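Local coordinates for protein N-alpha-acetyltransferase 35, NatC auxiliary subunit (Saccharomyces cerevisiae, PDB 6YGA) that serves as the large auxiliary subunit of the yeast NatC N-terminal acetyltransferase, which acetylates the N-terminal methionine of the L-A virus Gag protein, at residues Y471-S476 against L551-V556; E555-A560 against T630-T635; S682-V687 against F722-L727. All blocks are in the same frame, centred on the assembly; numbering follows the deposited sequence.

Interaction 1: Y471-S476 against L551-V556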
loop_
_atom_site.group_PDB
_atom_site.type_symbol
_atom_site.label_atom_id
_atom_site.label_comp_id
_atom_site.label_asym_id
_atom_site.label_seq_id
_atom_site.Cartn_x
_atom_site.Cartn_y
_atom_site.Cartn_z
ATOM N N TYR B 471 -10.362 0.752 -24.625
ATOM C CA TYR B 471 -8.954 0.425 -24.811
ATOM C C TYR B 471 -8.676 -1.022 -24.430
ATOM O O TYR B 471 -7.894 -1.706 -25.099
ATOM C CB TYR B 471 -8.075 1.382 -24.003
ATOM C CG TYR B 471 -6.597 1.091 -24.116
ATOM C CD1 TYR B 471 -5.940 1.195 -25.333
ATOM C CD2 TYR B 471 -5.859 0.714 -23.003
ATOM C CE1 TYR B 471 -4.592 0.928 -25.441
ATOM C CE2 TYR B 471 -4.510 0.449 -23.098
ATOM C CZ TYR B 471 -3.881 0.556 -24.319
ATOM O OH TYR B 471 -2.536 0.291 -24.416
ATOM N N VAL B 472 -9.323 -1.516 -23.372
ATOM C CA VAL B 472 -9.115 -2.904 -22.969
ATOM C C VAL B 472 -9.789 -3.850 -23.954
ATOM O O VAL B 472 -9.262 -4.924 -24.263
ATOM C CB VAL B 472 -9.605 -3.123 -21.526
ATOM C CG1 VAL B 472 -9.485 -4.591 -21.136
ATOM C CG2 VAL B 472 -8.797 -2.264 -20.577
ATOM N N TYR B 473 -10.958 -3.465 -24.467
ATOM C CA TYR B 473 -11.554 -4.199 -25.578
ATOM C C TYR B 473 -10.595 -4.257 -26.761
ATOM O O TYR B 473 -10.366 -5.324 -27.341
ATOM C CB TYR B 473 -12.874 -3.542 -25.981
ATOM C CG TYR B 473 -13.464 -4.084 -27.260
ATOM C CD1 TYR B 473 -14.206 -5.256 -27.261
ATOM C CD2 TYR B 473 -13.284 -3.419 -28.464
ATOM C CE1 TYR B 473 -14.751 -5.754 -28.431
ATOM C CE2 TYR B 473 -13.823 -3.908 -29.637
ATOM C CZ TYR B 473 -14.557 -5.076 -29.615
ATOM O OH TYR B 473 -15.098 -5.571 -30.777
ATOM N N TYR B 474 -10.014 -3.111 -27.117
ATOM C CA TYR B 474 -9.018 -3.060 -28.182
ATOM C C TYR B 474 -7.836 -3.977 -27.877
ATOM O O TYR B 474 -7.389 -4.738 -28.742
ATOM C CB TYR B 474 -8.570 -1.610 -28.373
ATOM C CG TYR B 474 -7.309 -1.412 -29.176
ATOM C CD1 TYR B 474 -7.343 -1.372 -30.566
ATOM C CD2 TYR B 474 -6.087 -1.233 -28.542
ATOM C CE1 TYR B 474 -6.188 -1.176 -31.303
ATOM C CE2 TYR B 474 -4.929 -1.039 -29.265
ATOM C CZ TYR B 474 -4.984 -1.011 -30.645
ATOM O OH TYR B 474 -3.831 -0.817 -31.368
ATOM N N LEU B 475 -7.325 -3.931 -26.641
ATOM C CA LEU B 475 -6.235 -4.827 -26.261
ATOM C C LEU B 475 -6.674 -6.287 -26.297
ATOM O O LEU B 475 -5.938 -7.150 -26.791
ATOM C CB LEU B 475 -5.710 -4.473 -24.870
ATOM C CG LEU B 475 -4.990 -3.143 -24.667
ATOM C CD1 LEU B 475 -4.471 -3.065 -23.238
ATOM C CD2 LEU B 475 -3.859 -2.970 -25.675
ATOM N N SER B 476 -7.865 -6.583 -25.767
ATOM C CA SER B 476 -8.363 -7.956 -25.756
ATOM C C SER B 476 -8.574 -8.492 -27.165
ATOM O O SER B 476 -8.406 -9.694 -27.403
ATOM C CB SER B 476 -9.672 -8.036 -24.970
ATOM O OG SER B 476 -9.523 -7.525 -23.659
ATOM N N LEU B 551 -17.287 -8.245 -22.011
ATOM C CA LEU B 551 -17.672 -7.389 -20.891
ATOM C C LEU B 551 -17.283 -5.936 -21.142
ATOM O O LEU B 551 -18.069 -5.023 -20.864
ATOM C CB LEU B 551 -17.047 -7.902 -19.595
ATOM C CG LEU B 551 -17.654 -9.197 -19.051
ATOM C CD1 LEU B 551 -16.915 -9.646 -17.806
ATOM C CD2 LEU B 551 -19.135 -9.010 -18.761
ATOM N N CYS B 552 -16.076 -5.703 -21.668
ATOM C CA CYS B 552 -15.667 -4.347 -22.025
ATOM C C CYS B 552 -16.614 -3.738 -23.050
ATOM O O CYS B 552 -17.011 -2.573 -22.927
ATOM C CB CYS B 552 -14.240 -4.354 -22.569
ATOM S SG CYS B 552 -13.000 -4.928 -21.401
ATOM N N LEU B 553 -16.978 -4.511 -24.076
ATOM C CA LEU B 553 -17.906 -4.011 -25.083
ATOM C C LEU B 553 -19.248 -3.669 -24.455
ATOM O O LEU B 553 -19.844 -2.630 -24.759
ATOM C CB LEU B 553 -18.075 -5.043 -26.197
ATOM C CG LEU B 553 -18.761 -4.580 -27.483
ATOM C CD1 LEU B 553 -18.146 -3.278 -27.967
ATOM C CD2 LEU B 553 -18.648 -5.653 -28.560
ATOM N N ILE B 554 -19.740 -4.538 -23.569
ATOM C CA ILE B 554 -20.990 -4.265 -22.869
ATOM C C ILE B 554 -20.902 -2.942 -22.121
ATOM O O ILE B 554 -21.844 -2.141 -22.132
ATOM C CB ILE B 554 -21.333 -5.435 -21.930
ATOM C CG1 ILE B 554 -21.808 -6.633 -22.755
ATOM C CG2 ILE B 554 -22.372 -5.019 -20.895
ATOM C CD1 ILE B 554 -21.895 -7.913 -21.974
ATOM N N GLU B 555 -19.759 -2.680 -21.483
ATOM C CA GLU B 555 -19.570 -1.406 -20.796
ATOM C C GLU B 555 -19.544 -0.241 -21.780
ATOM O O GLU B 555 -20.123 0.819 -21.510
ATOM C CB GLU B 555 -18.281 -1.452 -19.976
ATOM C CG GLU B 555 -18.289 -2.483 -18.851
ATOM C CD GLU B 555 -18.906 -1.954 -17.565
ATOM O OE1 GLU B 555 -19.768 -1.050 -17.628
ATOM O OE2 GLU B 555 -18.518 -2.439 -16.484
ATOM N N VAL B 556 -18.883 -0.419 -22.928
ATOM C CA VAL B 556 -18.814 0.643 -23.931
ATOM C C VAL B 556 -20.207 0.976 -24.458
ATOM O O VAL B 556 -20.579 2.149 -24.581
ATOM C CB VAL B 556 -17.852 0.244 -25.067
ATOM C CG1 VAL B 556 -17.975 1.199 -26.248
ATOM C CG2 VAL B 556 -16.414 0.216 -24.559
#
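The carbonyl oxygen of Val472, a residue whose side chain leans on Cys552 of the facing helix, is held by two donors from a single residue. The backbone N of Ser476 reaches Val472 O at 2.6 Å and the hydroxyl OG of Ser476 at 2.7 Å. They come from opposite faces of the carbonyl plane, with OG lying 41° out of it, so the serine hydroxyl is bonded within its own helix. The contact across to 551-556 is made by apolar groups. There Val472 CG1 presses on the thiol, 3.5 Å from Cys552 SG. At the next residue, Tyr473, the backbones come close beside the small Cys552: the CA atoms of Tyr473 and Cys552 are 5.4 Å apart, and Tyr473 CB rests on Cys552 CB at 3.8 Å. The tyrosine ring then leaves this point alongside Leu553, both side chains pointing the same way. For each of them CG is anti to the backbone N (Tyr473 chi1 171°), which lays the two side chains side by side. Tyr473 CE1 meets Leu553 CD2 at 3.9 Å, while Leu553 CD1 sits over one ring face, displaced toward the rim. The axes of the two short segments approach to 8.8 Å at 149°, the near-antiparallel packing of the hairpin made by the long consecutive helices 465-506 and 511-564. Helix 433-456 backs Val472 through Ser451 and Leu452, and helix 619-653 brings Phe632 to Leu553, placing the contact inside a layered helical array.

Interaction 2: E555-A560 against T630-T635; sequences EVFQFA and TNFIET
Antiparallel helix packing in the TPR-like helical region of the auxiliary subunit brings Phe557 of helix 511-564 against Phe632 and Ile633 of helix 619-653. The phenylalanines carry the outer half of the contact. Their ring centroids are 4.7 Å apart with planes inclined at 44°, so the rings meet obliquely. The CD2-CE2 side of Phe557 does the touching: it comes over one face of the Phe632 ring, and Phe557 CD2 approaches Phe632 CE2 to 3.4 Å. The side chains as a whole cross at about a right angle. Phe557 adopts chi1 -89°, some 30° from the staggered value, perhaps to accommodate the neighbouring ring. The inner half is aliphatic. The CB of Ile633 is directed at the other helix, and its CD1 reaches the base of Phe557 and the backbone N of Gln558, with Ile633 CG1 at 4.1 Å from Phe557 CB and Ile633 CD1 at 4.0 Å from Gln558 N. With ring against ring outside and isoleucine against backbone inside, the segment axes stay 9.9 Å apart, crossing at 150°; the CA atoms of Phe557 and Ile633 are 7.4 Å from each other. Phe613 of helix 603-613 adds an edge-to-face partner to Phe557. On its other flanks helix 511-564 is covered by helix 465-506, which packs on Val556, and by helix 668-701, where Asn688, Ser689 and Ile692 receive Gln558.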
loop_
_atom_site.group_PDB
_atom_site.type_symbol
_atom_site.label_atom_id
_atom_site.label_comp_id
_atom_site.label_asym_id
_atom_site.label_seq_id
_atom_site.Cartn_x
_atom_site.Cartn_y
_atom_site.Cartn_z
ATOM N N GLU B 555 -19.759 -2.680 -21.483
ATOM C CA GLU B 555 -19.570 -1.406 -20.796
ATOM C C GLU B 555 -19.544 -0.241 -21.780
ATOM O O GLU B 555 -20.123 0.819 -21.510
ATOM C CB GLU B 555 -18.281 -1.452 -19.976
ATOM C CG GLU B 555 -18.289 -2.483 -18.851
ATOM C CD GLU B 555 -18.906 -1.954 -17.565
ATOM O OE1 GLU B 555 -19.768 -1.050 -17.628
ATOM O OE2 GLU B 555 -18.518 -2.439 -16.484
ATOM N N VAL B 556 -18.883 -0.419 -22.928
ATOM C CA VAL B 556 -18.814 0.643 -23.931
ATOM C C VAL B 556 -20.207 0.976 -24.458
ATOM O O VAL B 556 -20.579 2.149 -24.581
ATOM C CB VAL B 556 -17.852 0.244 -25.067
ATOM C CG1 VAL B 556 -17.975 1.199 -26.248
ATOM C CG2 VAL B 556 -16.414 0.216 -24.559
ATOM N N PHE B 557 -21.005 -0.051 -24.767
ATOM C CA PHE B 557 -22.378 0.193 -25.204
ATOM C C PHE B 557 -23.182 0.920 -24.131
ATOM O O PHE B 557 -23.941 1.848 -24.434
ATOM C CB PHE B 557 -23.060 -1.124 -25.576
ATOM C CG PHE B 557 -22.885 -1.515 -27.013
ATOM C CD1 PHE B 557 -23.547 -0.827 -28.016
ATOM C CD2 PHE B 557 -22.069 -2.577 -27.361
ATOM C CE1 PHE B 557 -23.393 -1.187 -29.343
ATOM C CE2 PHE B 557 -21.911 -2.943 -28.685
ATOM C CZ PHE B 557 -22.574 -2.246 -29.677
ATOM N N GLN B 558 -23.031 0.509 -22.870
ATOM C CA GLN B 558 -23.743 1.165 -21.779
ATOM C C GLN B 558 -23.384 2.644 -21.703
ATOM O O GLN B 558 -24.261 3.501 -21.544
ATOM C CB GLN B 558 -23.424 0.465 -20.458
ATOM C CG GLN B 558 -24.198 0.998 -19.272
ATOM C CD GLN B 558 -25.679 0.700 -19.372
ATOM O OE1 GLN B 558 -26.147 -0.335 -18.897
ATOM N NE2 GLN B 558 -26.425 1.608 -19.993
ATOM N N PHE B 559 -22.091 2.957 -21.814
ATOM C CA PHE B 559 -21.655 4.350 -21.804
ATOM C C PHE B 559 -22.270 5.122 -22.965
ATOM O O PHE B 559 -22.747 6.248 -22.791
ATOM C CB PHE B 559 -20.126 4.413 -21.858
ATOM C CG PHE B 559 -19.557 5.802 -21.713
ATOM C CD1 PHE B 559 -19.460 6.647 -22.809
ATOM C CD2 PHE B 559 -19.095 6.253 -20.484
ATOM C CE1 PHE B 559 -18.927 7.917 -22.680
ATOM C CE2 PHE B 559 -18.558 7.520 -20.351
ATOM C CZ PHE B 559 -18.476 8.355 -21.450
ATOM N N ALA B 560 -22.268 4.522 -24.161
ATOM C CA ALA B 560 -22.778 5.199 -25.352
ATOM C C ALA B 560 -24.275 5.465 -25.255
ATOM O O ALA B 560 -24.764 6.478 -25.770
ATOM C CB ALA B 560 -22.460 4.368 -26.593
ATOM N N THR B 630 -29.540 -2.153 -26.635
ATOM C CA THR B 630 -29.969 -2.840 -25.422
ATOM C C THR B 630 -30.099 -4.338 -25.654
ATOM O O THR B 630 -29.769 -5.138 -24.772
ATOM C CB THR B 630 -31.286 -2.253 -24.919
ATOM O OG1 THR B 630 -32.326 -2.506 -25.873
ATOM C CG2 THR B 630 -31.140 -0.760 -24.723
ATOM N N ASN B 631 -30.575 -4.740 -26.837
ATOM C CA ASN B 631 -30.674 -6.164 -27.134
ATOM C C ASN B 631 -29.299 -6.817 -27.179
ATOM O O ASN B 631 -29.155 -7.980 -26.785
ATOM C CB ASN B 631 -31.420 -6.380 -28.451
ATOM C CG ASN B 631 -31.526 -7.844 -28.831
ATOM O OD1 ASN B 631 -32.225 -8.620 -28.179
ATOM N ND2 ASN B 631 -30.838 -8.225 -29.899
ATOM N N PHE B 632 -28.275 -6.088 -27.627
ATOM C CA PHE B 632 -26.926 -6.645 -27.606
ATOM C C PHE B 632 -26.444 -6.869 -26.179
ATOM O O PHE B 632 -25.839 -7.906 -25.880
ATOM C CB PHE B 632 -25.956 -5.735 -28.358
ATOM C CG PHE B 632 -24.517 -6.138 -28.205
ATOM C CD1 PHE B 632 -23.956 -7.077 -29.052
ATOM C CD2 PHE B 632 -23.732 -5.590 -27.204
ATOM C CE1 PHE B 632 -22.638 -7.458 -28.908
ATOM C CE2 PHE B 632 -22.415 -5.970 -27.054
ATOM C CZ PHE B 632 -21.867 -6.904 -27.910
ATOM N N ILE B 633 -26.694 -5.905 -25.287
ATOM C CA ILE B 633 -26.252 -6.030 -23.900
ATOM C C ILE B 633 -26.882 -7.253 -23.245
ATOM O O ILE B 633 -26.195 -8.066 -22.615
ATOM C CB ILE B 633 -26.571 -4.740 -23.120
ATOM C CG1 ILE B 633 -25.620 -3.618 -23.539
ATOM C CG2 ILE B 633 -26.505 -4.980 -21.615
ATOM C CD1 ILE B 633 -25.816 -2.330 -22.769
ATOM N N GLU B 634 -28.200 -7.410 -23.397
ATOM C CA GLU B 634 -28.882 -8.555 -22.801
ATOM C C GLU B 634 -28.434 -9.863 -23.441
ATOM O O GLU B 634 -28.225 -10.862 -22.742
ATOM C CB GLU B 634 -30.398 -8.389 -22.928
ATOM C CG GLU B 634 -30.930 -7.077 -22.378
ATOM C CD GLU B 634 -32.439 -6.971 -22.478
ATOM O OE1 GLU B 634 -33.103 -8.024 -22.575
ATOM O OE2 GLU B 634 -32.960 -5.837 -22.459
ATOM N N THR B 635 -28.281 -9.879 -24.768
ATOM C CA THR B 635 -27.882 -11.105 -25.451
ATOM C C THR B 635 -26.453 -11.492 -25.094
ATOM O O THR B 635 -26.166 -12.663 -24.819
ATOM C CB THR B 635 -28.032 -10.938 -26.963
ATOM O OG1 THR B 635 -29.411 -10.709 -27.280
ATOM C CG2 THR B 635 -27.559 -12.183 -27.691
#

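Interaction 3: S682-V687 against F722-L727; sequences SKALSV and FPIQTL. With EDO (1,2-ethanediol), chain C.
A two-stranded antiparallel sheet, strands 708-713 and 724-729, lies against helix 668-701, and Ile724 at the start of the second strand meets Ala684 and Leu685 of that helix. The contact is apolar and buried, and it converges on one methyl group. Ile724 CD1 lies 3.6 Å from Leu685 CD2 and 3.8 Å from Ala684 CB, so it nestles between two successive residues of the helix. The folded conformation of the isoleucine, with chi1 -50° and chi2 -64°, turns this methyl to the helix although its CB does not point there. Leu685 answers in the same manner: its CG is anti to its carbonyl carbon, its side chain runs across that of Ile724 at a slant, and its CD2 also passes Pro723 O at 4.2 Å. The closest CA pair is Leu685 and Ile724, 6.2 Å apart, while Ala684 offers only its CB methyl to Ile724 CD1. Among backbone hydrogen bonds in the helix, those from Leu685 N and Ser686 N to Ser682 O are weak, whereas Val687 N reaches Lys683 O at 3.1 Å. In the sheet, Ile724 pairs with Val713 and Thr726 with Glu711. A side-chain-to-backbone bond from Asn688 ND2 to Gln725 O ties helix to sheet. A further polar contact, away from the strand, involves exposed Lys683: extended beyond CG, it sends NZ to O2 of a 1,2-ethanediol, probably from the crystallisation liquor, at 3.0 Å.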
loop_
_atom_site.group_PDB
_atom_site.type_symbol
_atom_site.label_atom_id
_atom_site.label_comp_id
_atom_site.label_asym_id
_atom_site.label_seq_id
_atom_site.Cartn_x
_atom_site.Cartn_y
_atom_site.Cartn_z
ATOM N N SER B 682 -21.977 -9.797 -14.448
ATOM C CA SER B 682 -22.571 -9.874 -15.779
ATOM C C SER B 682 -24.085 -9.709 -15.718
ATOM O O SER B 682 -24.662 -8.906 -16.459
ATOM C CB SER B 682 -22.200 -11.203 -16.439
ATOM O OG SER B 682 -20.793 -11.369 -16.496
ATOM N N LYS B 683 -24.745 -10.459 -14.832
ATOM C CA LYS B 683 -26.191 -10.322 -14.677
ATOM C C LYS B 683 -26.573 -8.906 -14.260
ATOM O O LYS B 683 -27.571 -8.358 -14.742
ATOM C CB LYS B 683 -26.711 -11.335 -13.658
ATOM C CG LYS B 683 -26.517 -12.788 -14.051
ATOM C CD LYS B 683 -26.990 -13.717 -12.943
ATOM C CE LYS B 683 -26.884 -15.175 -13.353
ATOM N NZ LYS B 683 -27.276 -16.078 -12.236
ATOM N N ALA B 684 -25.790 -8.296 -13.364
ATOM C CA ALA B 684 -26.114 -6.954 -12.892
ATOM C C ALA B 684 -26.005 -5.923 -14.007
ATOM O O ALA B 684 -26.758 -4.940 -14.017
ATOM C CB ALA B 684 -25.205 -6.572 -11.725
ATOM N N LEU B 685 -25.079 -6.124 -14.946
ATOM C CA LEU B 685 -24.951 -5.207 -16.073
ATOM C C LEU B 685 -26.211 -5.206 -16.928
ATOM O O LEU B 685 -26.673 -4.146 -17.367
ATOM C CB LEU B 685 -23.731 -5.585 -16.915
ATOM C CG LEU B 685 -22.345 -5.302 -16.334
ATOM C CD1 LEU B 685 -21.304 -6.155 -17.034
ATOM C CD2 LEU B 685 -22.000 -3.827 -16.473
ATOM N N SER B 686 -26.784 -6.387 -17.172
ATOM C CA SER B 686 -28.008 -6.477 -17.962
ATOM C C SER B 686 -29.184 -5.840 -17.227
ATOM O O SER B 686 -29.938 -5.053 -17.810
ATOM C CB SER B 686 -28.305 -7.941 -18.298
ATOM O OG SER B 686 -29.454 -8.064 -19.116
ATOM N N VAL B 687 -29.354 -6.171 -15.945
ATOM C CA VAL B 687 -30.441 -5.589 -15.159
ATOM C C VAL B 687 -30.328 -4.069 -15.134
ATOM O O VAL B 687 -31.329 -3.353 -15.259
ATOM C CB VAL B 687 -30.443 -6.181 -13.737
ATOM C CG1 VAL B 687 -31.419 -5.435 -12.833
ATOM C CG2 VAL B 687 -30.780 -7.665 -13.788
ATOM N N PHE B 722 -15.209 -4.606 -13.451
ATOM C CA PHE B 722 -16.252 -4.103 -14.342
ATOM C C PHE B 722 -17.365 -3.520 -13.480
ATOM O O PHE B 722 -18.381 -4.182 -13.227
ATOM C CB PHE B 722 -16.784 -5.211 -15.254
ATOM C CG PHE B 722 -15.710 -5.964 -15.991
ATOM C CD1 PHE B 722 -15.153 -7.110 -15.446
ATOM C CD2 PHE B 722 -15.261 -5.531 -17.230
ATOM C CE1 PHE B 722 -14.165 -7.810 -16.119
ATOM C CE2 PHE B 722 -14.275 -6.230 -17.911
ATOM C CZ PHE B 722 -13.725 -7.370 -17.353
ATOM N N PRO B 723 -17.203 -2.289 -12.999
ATOM C CA PRO B 723 -18.249 -1.684 -12.168
ATOM C C PRO B 723 -19.507 -1.401 -12.973
ATOM O O PRO B 723 -19.501 -1.371 -14.205
ATOM C CB PRO B 723 -17.605 -0.385 -11.670
ATOM C CG PRO B 723 -16.582 -0.061 -12.698
ATOM C CD PRO B 723 -16.057 -1.383 -13.188
ATOM N N ILE B 724 -20.601 -1.191 -12.250
ATOM C CA ILE B 724 -21.898 -0.924 -12.858
ATOM C C ILE B 724 -22.066 0.583 -12.997
ATOM O O ILE B 724 -22.014 1.316 -12.003
ATOM C CB ILE B 724 -23.036 -1.531 -12.023
ATOM C CG1 ILE B 724 -22.747 -2.999 -11.699
ATOM C CG2 ILE B 724 -24.363 -1.394 -12.750
ATOM C CD1 ILE B 724 -22.699 -3.899 -12.905
ATOM N N GLN B 725 -22.269 1.051 -14.226
ATOM C CA GLN B 725 -22.481 2.473 -14.493
ATOM C C GLN B 725 -23.917 2.815 -14.112
ATOM O O GLN B 725 -24.854 2.529 -14.862
ATOM C CB GLN B 725 -22.186 2.795 -15.953
ATOM C CG GLN B 725 -20.761 2.455 -16.378
ATOM C CD GLN B 725 -20.490 2.740 -17.844
ATOM O OE1 GLN B 725 -20.611 3.876 -18.304
ATOM N NE2 GLN B 725 -20.119 1.703 -18.586
ATOM N N THR B 726 -24.086 3.441 -12.948
ATOM C CA THR B 726 -25.383 3.597 -12.303
ATOM C C THR B 726 -25.844 5.049 -12.335
ATOM O O THR B 726 -25.065 5.967 -12.064
ATOM C CB THR B 726 -25.316 3.109 -10.851
ATOM O OG1 THR B 726 -24.716 1.807 -10.817
ATOM C CG2 THR B 726 -26.706 3.042 -10.230
ATOM N N LEU B 727 -27.117 5.247 -12.673
ATOM C CA LEU B 727 -27.741 6.559 -12.573
ATOM C C LEU B 727 -28.044 6.866 -11.118
ATOM O O LEU B 727 -28.385 5.971 -10.345
ATOM C CB LEU B 727 -29.038 6.608 -13.380
ATOM C CG LEU B 727 -28.871 6.683 -14.891
ATOM C CD1 LEU B 727 -30.217 6.802 -15.576
ATOM C CD2 LEU B 727 -27.982 7.859 -15.225
HETATM C C1 EDO C . -26.671 -19.245 -14.567
HETATM O O1 EDO C . -25.621 -20.214 -14.477
HETATM C C2 EDO C . -27.612 -19.399 -13.378
HETATM O O2 EDO C . -26.920 -19.084 -12.163
#

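How the interactions relate
The three contacts share one corner of the helical region. Interactions 1 and 2 both use helix 511-564, on successive turns, and interaction 3 touches it through Glu555 and Leu551. The first two overlap at Glu555 and Val556 and have centres about 11 Å apart; Leu553 CD2 of interaction 1 packs at 3.5 Å on Phe632 CZ of interaction 2. Interaction 3, centred about 10 Å from interaction 2 and 14 Å from interaction 1, is connected through a probable hydrogen bond of 2.9 Å between Glu555 OE1 and Gln725 NE2. Leu551 CB also touches Phe722 CE2 at 3.6 Å. No other subunit of the assembly touches these segments; all three contacts lie within MAK10.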